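Local coordinates for protein GCN5-related N-acetyltransferase (Kribbella flavida, PDB 4IUS) that probably transfers an acyl group, most likely acetyl from acetyl-coenzyme A, to an acceptor substrate, at residues R22-L33 / L42-P50; E157-L165 / T175-D183. The protein carries 1 engineered substitution. All coordinates share one frame; numbering follows the deposited sequence.

Both contacts join neighbouring antiparallel strands that follow one another closely in sequence, but they belong to different sheets, with centres about 23 Å apart and nearest atoms about 9 Å apart. Interaction 1 is mostly buried; it binds strands 30-35 and 44-47 of a small three-stranded sheet lying between helices 6-19 and 59-71, and its side-chain packing is aliphatic, with an arginine at one end and waters at the other. Interaction 2, only partly buried, pairs strands 161-168 and 171-179 inside the larger mixed sheet of the acetyltransferase fold. There small residues and one tryptophan pack closely between helices, whereas the far end runs out into loops, water and a sulfate ion.

Interaction 1: residues R22-L33 / L42-P50; sequences RRQVVAGPLVGL and LSRAVAAEP
The guanidinium of Arg22 meets Leu42 at its edge: NE gives a bond to Leu42 O (2.8 Å) that lies close to the guanidinium plane. Leu42 CD2 lies 3.9 Å from Arg22 NH2. The chain from CG to NE is extended, a length that lets an arginine cross from strand 22-27 to the carbonyl just ahead of strand 44-47; its NH1 bonds Leu18 O. Arg44 turns its own guanidinium toward Asp148, which makes a salt bridge with NH1, and Thr147 O, which takes NH2, so each of these neighbouring charges has partners of its own.

Between the strands, Val31 and Val46 exchange two backbone bonds, as do Leu33 and Arg44. Their side chains lie on one face of the sheet, which helix 6-19 covers through Leu15 on Val46 and Leu18 on Leu33. Val31 CG1 sits between the backbone N and the carbonyl carbon (chi1 55°), from where it meets Val46 CG2 at 3.7 Å, the two valines lying side by side; Leu33 CD1 reaches the same methyl crosswise, at 3.9 Å. These three residues offer apolar methyls to the buried side, while Arg44 carries its charge out to Asp148 and Thr147. Strands 22-27, 30-35 and 44-47 follow in order as an antiparallel meander, the first two joined by a type II' turn from Ala27 to Leu30, whose positive phi at Gly28 (58°) suits glycine. On the side of helix 59-71, Gly32 and Ala45 form a non-hydrogen-bonded pair with CA atoms 4.2 Å apart, a spacing small residues accept easily.

Beyond Ala47 the pairing ends with Ala48 N bonding Pro29 O (2.9 Å) from above the carbonyl plane, while Ala48 CB packs against Gly28 O. One water links Pro29 O to Glu49 N.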
loop_
_atom_site.group_PDB
_atom_site.type_symbol
_atom_site.label_atom_id
_atom_site.label_comp_id
_atom_site.label_asym_id
_atom_site.label_seq_id
_atom_site.Cartn_x
_atom_site.Cartn_y
_atom_site.Cartn_z
ATOM N N ARG A 22 -10.799 -9.379 -5.576
ATOM C CA ARG A 22 -11.591 -8.431 -6.349
ATOM C C ARG A 22 -11.906 -8.950 -7.733
ATOM O O ARG A 22 -11.074 -9.612 -8.359
ATOM C CB ARG A 22 -10.863 -7.100 -6.456
ATOM C CG ARG A 22 -10.669 -6.404 -5.117
ATOM C CD ARG A 22 -9.685 -5.308 -5.152
ATOM N NE ARG A 22 -9.484 -4.713 -3.867
ATOM C CZ ARG A 22 -8.698 -5.156 -2.905
ATOM N NH1 ARG A 22 -8.065 -6.296 -3.030
ATOM N NH2 ARG A 22 -8.583 -4.433 -1.790
ATOM N N ARG A 23 -13.114 -8.625 -8.182
ATOM C CA ARG A 23 -13.531 -8.935 -9.544
ATOM C C ARG A 23 -12.889 -7.950 -10.502
ATOM O O ARG A 23 -12.799 -6.759 -10.206
ATOM C CB ARG A 23 -15.068 -8.906 -9.643
ATOM C CG ARG A 23 -15.608 -9.142 -11.037
ATOM C CD ARG A 23 -17.102 -9.349 -11.000
ATOM N NE ARG A 23 -17.825 -8.160 -10.569
ATOM C CZ ARG A 23 -18.200 -7.175 -11.377
ATOM N NH1 ARG A 23 -17.849 -7.178 -12.642
ATOM N NH2 ARG A 23 -18.899 -6.157 -10.901
ATOM N N GLN A 24 -12.470 -8.455 -11.651
ATOM C CA GLN A 24 -11.779 -7.654 -12.651
ATOM C C GLN A 24 -12.689 -7.221 -13.772
ATOM O O GLN A 24 -13.479 -8.018 -14.300
ATOM C CB GLN A 24 -10.652 -8.456 -13.286
ATOM C CG GLN A 24 -9.588 -8.886 -12.325
ATOM C CD GLN A 24 -8.590 -9.783 -12.988
ATOM O OE1 GLN A 24 -8.057 -9.459 -14.037
ATOM N NE2 GLN A 24 -8.425 -10.973 -12.424
ATOM N N VAL A 25 -12.537 -5.965 -14.160
ATOM C CA VAL A 25 -13.122 -5.404 -15.393
ATOM C C VAL A 25 -11.956 -4.892 -16.247
ATOM O O VAL A 25 -11.461 -3.772 -16.058
ATOM C CB VAL A 25 -14.123 -4.292 -15.081
ATOM C CG1 VAL A 25 -14.665 -3.697 -16.385
ATOM C CG2 VAL A 25 -15.225 -4.850 -14.179
ATOM N N VAL A 26 -11.419 -5.765 -17.081
ATOM C CA VAL A 26 -10.263 -5.403 -17.902
ATOM C C VAL A 26 -10.755 -4.650 -19.134
ATOM O O VAL A 26 -11.658 -5.078 -19.838
ATOM C CB VAL A 26 -9.445 -6.616 -18.353
ATOM C CG1 VAL A 26 -8.294 -6.183 -19.283
ATOM C CG2 VAL A 26 -8.911 -7.372 -17.130
ATOM N N ALA A 27 -10.161 -3.505 -19.405
ATOM C CA ALA A 27 -10.531 -2.696 -20.593
ATOM C C ALA A 27 -9.237 -2.066 -21.104
ATOM O O ALA A 27 -8.801 -1.028 -20.590
ATOM C CB ALA A 27 -11.579 -1.644 -20.244
ATOM N N GLY A 28 -8.643 -2.697 -22.107
ATOM C CA GLY A 28 -7.429 -2.138 -22.680
ATOM C C GLY A 28 -6.331 -1.967 -21.641
ATOM O O GLY A 28 -5.992 -2.923 -20.973
ATOM N N PRO A 29 -5.791 -0.753 -21.499
ATOM C CA PRO A 29 -4.690 -0.608 -20.586
ATOM C C PRO A 29 -5.082 -0.444 -19.140
ATOM O O PRO A 29 -4.205 -0.266 -18.311
ATOM C CB PRO A 29 -4.011 0.661 -21.086
ATOM C CG PRO A 29 -5.149 1.471 -21.596
ATOM C CD PRO A 29 -6.065 0.502 -22.243
ATOM N N LEU A 30 -6.377 -0.508 -18.825
ATOM C CA LEU A 30 -6.840 -0.327 -17.442
ATOM C C LEU A 30 -7.560 -1.585 -16.967
ATOM O O LEU A 30 -8.174 -2.299 -17.761
ATOM C CB LEU A 30 -7.841 0.828 -17.360
ATOM C CG LEU A 30 -7.347 2.170 -17.848
ATOM C CD1 LEU A 30 -8.493 3.157 -17.822
ATOM C CD2 LEU A 30 -6.166 2.608 -17.033
ATOM N N VAL A 31 -7.530 -1.799 -15.653
ATOM C CA VAL A 31 -8.369 -2.825 -15.058
ATOM C C VAL A 31 -9.051 -2.249 -13.834
ATOM O O VAL A 31 -8.407 -1.705 -12.929
ATOM C CB VAL A 31 -7.626 -4.142 -14.721
ATOM C CG1 VAL A 31 -6.409 -3.940 -13.824
ATOM C CG2 VAL A 31 -8.595 -5.195 -14.179
ATOM N N GLY A 32 -10.371 -2.352 -13.832
ATOM C CA GLY A 32 -11.158 -2.000 -12.650
ATOM C C GLY A 32 -11.261 -3.193 -11.735
ATOM O O GLY A 32 -11.408 -4.325 -12.179
ATOM N N LEU A 33 -11.156 -2.949 -10.455
ATOM C CA LEU A 33 -11.095 -3.996 -9.434
ATOM C C LEU A 33 -12.174 -3.702 -8.397
ATOM O O LEU A 33 -12.133 -2.694 -7.697
ATOM C CB LEU A 33 -9.731 -4.028 -8.807
ATOM C CG LEU A 33 -8.575 -4.320 -9.764
ATOM C CD1 LEU A 33 -7.227 -3.967 -9.100
ATOM C CD2 LEU A 33 -8.589 -5.756 -10.299
ATOM N N LEU A 42 -11.646 0.079 -1.269
ATOM C CA LEU A 42 -11.463 -1.304 -1.611
ATOM C C LEU A 42 -11.681 -1.589 -3.094
ATOM O O LEU A 42 -11.356 -2.711 -3.555
ATOM C CB LEU A 42 -12.326 -2.231 -0.759
ATOM C CG LEU A 42 -11.973 -2.170 0.748
ATOM C CD1 LEU A 42 -12.901 -3.135 1.485
ATOM C CD2 LEU A 42 -10.497 -2.459 1.026
ATOM N N SER A 43 -12.243 -0.641 -3.826
ATOM C CA SER A 43 -12.429 -0.779 -5.260
ATOM C C SER A 43 -11.698 0.353 -5.975
ATOM O O SER A 43 -11.847 1.488 -5.596
ATOM C CB SER A 43 -13.897 -0.788 -5.628
ATOM O OG SER A 43 -14.584 -1.895 -5.037
ATOM N N ARG A 44 -10.918 0.039 -7.014
ATOM C CA ARG A 44 -10.142 1.052 -7.723
ATOM C C ARG A 44 -9.732 0.476 -9.054
ATOM O O ARG A 44 -9.851 -0.739 -9.299
ATOM C CB ARG A 44 -8.890 1.461 -6.936
ATOM C CG ARG A 44 -7.855 0.382 -6.835
ATOM C CD ARG A 44 -6.584 0.817 -6.128
ATOM N NE ARG A 44 -6.906 1.163 -4.748
ATOM C CZ ARG A 44 -6.294 0.688 -3.665
ATOM N NH1 ARG A 44 -5.209 -0.072 -3.772
ATOM N NH2 ARG A 44 -6.718 1.082 -2.456
ATOM N N ALA A 45 -9.244 1.354 -9.924
ATOM C CA ALA A 45 -8.591 0.933 -11.160
ATOM C C ALA A 45 -7.069 1.024 -11.027
ATOM O O ALA A 45 -6.566 1.924 -10.331
ATOM C CB ALA A 45 -9.070 1.728 -12.343
ATOM N N VAL A 46 -6.377 0.138 -11.733
ATOM C CA VAL A 46 -4.927 0.186 -11.859
ATOM C C VAL A 46 -4.563 -0.126 -13.321
ATOM O O VAL A 46 -5.454 -0.418 -14.142
ATOM C CB VAL A 46 -4.210 -0.772 -10.855
ATOM C CG1 VAL A 46 -4.619 -0.466 -9.396
ATOM C CG2 VAL A 46 -4.461 -2.227 -11.233
ATOM N N ALA A 47 -3.273 -0.025 -13.652
ATOM C CA ALA A 47 -2.842 -0.396 -14.992
ATOM C C ALA A 47 -2.982 -1.901 -15.206
ATOM O O ALA A 47 -2.581 -2.687 -14.368
ATOM C CB ALA A 47 -1.394 -0.030 -15.225
ATOM N N ALA A 48 -3.563 -2.282 -16.327
ATOM C CA ALA A 48 -3.723 -3.690 -16.652
ATOM C C ALA A 48 -2.425 -4.392 -16.953
ATOM O O ALA A 48 -2.333 -5.592 -16.706
ATOM C CB ALA A 48 -4.677 -3.817 -17.852
ATOM N N GLU A 49 -1.481 -3.659 -17.552
ATOM C CA GLU A 49 -0.236 -4.218 -18.085
ATOM C C GLU A 49 0.941 -3.283 -17.737
ATOM O O GLU A 49 1.465 -2.577 -18.595
ATOM C CB GLU A 49 -0.325 -4.402 -19.608
ATOM C CG GLU A 49 -1.433 -5.356 -20.068
ATOM C CD GLU A 49 -1.573 -5.379 -21.576
ATOM O OE1 GLU A 49 -0.609 -4.993 -22.267
ATOM O OE2 GLU A 49 -2.669 -5.727 -22.043
ATOM N N PRO A 50 1.393 -3.290 -16.468
ATOM C CA PRO A 50 2.601 -2.527 -16.119
ATOM C C PRO A 50 3.773 -2.878 -16.999
ATOM O O PRO A 50 3.990 -4.050 -17.312
ATOM C CB PRO A 50 2.894 -2.949 -14.678
ATOM C CG PRO A 50 1.643 -3.508 -14.172
ATOM C CD PRO A 50 0.855 -4.029 -15.322
HETATM O O HOH W 1 -5.133 -5.564 -21.070
HETATM O O HOH W 2 -1.539 -1.002 -18.626
#

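Interaction 2: residues E157-L165 / T175-D183; sequences EPADGGAVL and TAAWTAIAD. With SO4 (sulfate ion), chain D.
Trp178 lies flat against Gly162, whose CA stands 3.6 Å from the centroid of the six-membered ring and only 8° off its normal, a CH-pi contact. Glycine suits this place, since no side chain comes between backbone and ring. The ring is fixed at its edge as well: NE1 bonds Pro158 O (2.9 Å) almost in the ring plane, and Val164 CG1 abuts CZ3 at 3.9 Å. With chi1 69°, CG sits between the backbone N and carbonyl carbon, swinging the indole across to the other strand. On the opposite side of the sheet Ala163 CB meets Ala177 CB at 3.9 Å, and Thr175 OG1 donates to Val164 O (2.8 Å), giving the proton of this buried hydroxyl a partner near helix 131-141.

Packing slackens past Thr179. Ile181 N still bonds Ala159 O (3.0 Å), but a water lies between Ala159 O and Ile181 O, Asp160 is exposed, and exposed Asp183 bonds a sulfate through its N (2.8 Å to O2), an ion probably from the crystallisation liquor. The hairpin, flanked by strands 123-127 and 185-193 and covered by helices 131-141 and 202-216, is characteristic of the central mixed sheet of the GNAT fold.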
loop_
_atom_site.group_PDB
_atom_site.type_symbol
_atom_site.label_atom_id
_atom_site.label_comp_id
_atom_site.label_asym_id
_atom_site.label_seq_id
_atom_site.Cartn_x
_atom_site.Cartn_y
_atom_site.Cartn_z
ATOM N N GLU A 157 -0.433 -17.272 8.619
ATOM C CA GLU A 157 0.622 -17.544 7.631
ATOM C C GLU A 157 1.331 -16.261 7.202
ATOM O O GLU A 157 0.734 -15.415 6.522
ATOM C CB GLU A 157 0.047 -18.261 6.417
ATOM C CG GLU A 157 1.051 -18.468 5.270
ATOM C CD GLU A 157 2.403 -19.058 5.705
ATOM O OE1 GLU A 157 3.463 -18.478 5.363
ATOM O OE2 GLU A 157 2.398 -20.116 6.393
ATOM N N PRO A 158 2.631 -16.139 7.534
ATOM C CA PRO A 158 3.285 -14.876 7.232
ATOM C C PRO A 158 3.422 -14.532 5.756
ATOM O O PRO A 158 3.447 -13.360 5.380
ATOM C CB PRO A 158 4.679 -15.017 7.877
ATOM C CG PRO A 158 4.888 -16.464 8.068
ATOM C CD PRO A 158 3.520 -17.025 8.304
ATOM N N ALA A 159 3.475 -15.538 4.897
ATOM C CA ALA A 159 3.490 -15.285 3.457
ATOM C C ALA A 159 2.202 -14.588 2.994
ATOM O O ALA A 159 2.197 -14.000 1.920
ATOM C CB ALA A 159 3.706 -16.581 2.670
ATOM N N ASP A 160 1.124 -14.699 3.761
ATOM C CA ASP A 160 -0.171 -14.091 3.442
ATOM C C ASP A 160 -0.408 -12.761 4.156
ATOM O O ASP A 160 -1.511 -12.207 4.120
ATOM C CB ASP A 160 -1.310 -15.088 3.682
ATOM C CG ASP A 160 -1.252 -16.284 2.746
ATOM O OD1 ASP A 160 -0.495 -16.218 1.733
ATOM O OD2 ASP A 160 -1.969 -17.309 3.010
ATOM N N GLY A 161 0.659 -12.242 4.748
ATOM C CA GLY A 161 0.628 -10.958 5.412
ATOM C C GLY A 161 0.835 -11.121 6.904
ATOM O O GLY A 161 0.707 -12.210 7.466
ATOM N N GLY A 162 1.046 -10.022 7.585
ATOM C CA GLY A 162 1.168 -10.029 9.010
ATOM C C GLY A 162 1.340 -8.637 9.573
ATOM O O GLY A 162 1.315 -7.660 8.855
ATOM N N ALA A 163 1.528 -8.577 10.878
ATOM C CA ALA A 163 1.729 -7.317 11.551
ATOM C C ALA A 163 2.625 -7.522 12.756
ATOM O O ALA A 163 2.820 -8.646 13.195
ATOM C CB ALA A 163 0.406 -6.637 11.917
ATOM N N VAL A 164 3.093 -6.410 13.315
ATOM C CA VAL A 164 3.949 -6.420 14.504
ATOM C C VAL A 164 3.444 -5.370 15.496
ATOM O O VAL A 164 2.840 -4.383 15.096
ATOM C CB VAL A 164 5.446 -6.173 14.152
ATOM C CG1 VAL A 164 5.907 -7.152 13.075
ATOM C CG2 VAL A 164 5.721 -4.717 13.796
ATOM N N LEU A 165 3.727 -5.617 16.758
ATOM C CA LEU A 165 3.541 -4.629 17.805
ATOM C C LEU A 165 4.871 -4.351 18.464
ATOM O O LEU A 165 5.617 -5.268 18.839
ATOM C CB LEU A 165 2.541 -5.165 18.855
ATOM C CG LEU A 165 1.094 -5.298 18.344
ATOM C CD1 LEU A 165 0.231 -6.019 19.376
ATOM C CD2 LEU A 165 0.474 -3.947 17.974
ATOM N N THR A 175 2.950 0.083 15.776
ATOM C CA THR A 175 2.635 -1.052 14.943
ATOM C C THR A 175 3.032 -0.791 13.485
ATOM O O THR A 175 3.202 0.356 13.079
ATOM C CB THR A 175 1.093 -1.343 15.011
ATOM O OG1 THR A 175 0.815 -2.595 14.356
ATOM C CG2 THR A 175 0.230 -0.286 14.391
ATOM N N ALA A 176 3.159 -1.858 12.718
ATOM C CA ALA A 176 3.323 -1.841 11.258
ATOM C C ALA A 176 2.914 -3.219 10.737
ATOM O O ALA A 176 2.892 -4.171 11.486
ATOM C CB ALA A 176 4.778 -1.529 10.858
ATOM N N ALA A 177 2.573 -3.270 9.466
ATOM C CA ALA A 177 2.070 -4.504 8.858
ATOM C C ALA A 177 2.709 -4.697 7.500
ATOM O O ALA A 177 3.228 -3.726 6.892
ATOM C CB ALA A 177 0.556 -4.374 8.697
ATOM N N TRP A 178 2.656 -5.934 7.010
ATOM C CA TRP A 178 3.076 -6.226 5.650
ATOM C C TRP A 178 1.955 -6.977 4.936
ATOM O O TRP A 178 1.232 -7.771 5.525
ATOM C CB TRP A 178 4.397 -7.029 5.616
ATOM C CG TRP A 178 4.357 -8.462 6.105
ATOM C CD1 TRP A 178 4.206 -9.591 5.343
ATOM C CD2 TRP A 178 4.578 -8.928 7.468
ATOM N NE1 TRP A 178 4.262 -10.697 6.118
ATOM C CE2 TRP A 178 4.477 -10.352 7.427
ATOM C CE3 TRP A 178 4.768 -8.308 8.700
ATOM C CZ2 TRP A 178 4.605 -11.125 8.561
ATOM C CZ3 TRP A 178 4.914 -9.105 9.841
ATOM C CH2 TRP A 178 4.811 -10.483 9.770
ATOM N N THR A 179 1.824 -6.724 3.644
ATOM C CA THR A 179 0.852 -7.380 2.838
ATOM C C THR A 179 1.294 -8.773 2.402
ATOM O O THR A 179 2.474 -9.091 2.421
ATOM C CB THR A 179 0.489 -6.564 1.573
ATOM O OG1 THR A 179 1.662 -6.494 0.753
ATOM C CG2 THR A 179 0.006 -5.182 1.930
ATOM N N ALA A 180 0.322 -9.590 2.000
ATOM C CA ALA A 180 0.608 -10.867 1.399
ATOM C C ALA A 180 1.630 -10.690 0.280
ATOM O O ALA A 180 1.514 -9.804 -0.581
ATOM C CB ALA A 180 -0.665 -11.482 0.860
ATOM N N ILE A 181 2.596 -11.600 0.211
ATOM C CA ILE A 181 3.654 -11.529 -0.780
ATOM C C ILE A 181 3.063 -11.879 -2.149
ATOM O O ILE A 181 2.219 -12.774 -2.259
ATOM C CB ILE A 181 4.828 -12.439 -0.396
ATOM C CG1 ILE A 181 5.713 -11.828 0.698
ATOM C CG2 ILE A 181 5.682 -12.804 -1.627
ATOM C CD1 ILE A 181 5.118 -11.462 2.039
ATOM N N ALA A 182 3.543 -11.194 -3.175
ATOM C CA ALA A 182 3.240 -11.486 -4.574
ATOM C C ALA A 182 4.545 -11.311 -5.347
ATOM O O ALA A 182 5.136 -10.262 -5.312
ATOM C CB ALA A 182 2.153 -10.547 -5.090
ATOM N N ASP A 183 5.010 -12.350 -6.050
ATOM C CA ASP A 183 6.285 -12.259 -6.784
ATOM C C ASP A 183 7.431 -11.740 -5.908
ATOM O O ASP A 183 8.257 -10.935 -6.345
ATOM C CB ASP A 183 6.182 -11.334 -8.046
ATOM C CG ASP A 183 7.508 -11.223 -8.829
ATOM O OD1 ASP A 183 8.143 -12.276 -9.106
ATOM O OD2 ASP A 183 7.940 -10.075 -9.199
HETATM S S SO4 D . 4.707 -15.841 -7.305
HETATM O O1 SO4 D . 6.146 -15.697 -7.003
HETATM O O2 SO4 D . 3.879 -14.871 -6.544
HETATM O O3 SO4 D . 4.442 -15.642 -8.740
HETATM O O4 SO4 D . 4.341 -17.221 -6.970
HETATM O O HOH W 3 1.242 -14.735 -0.623
#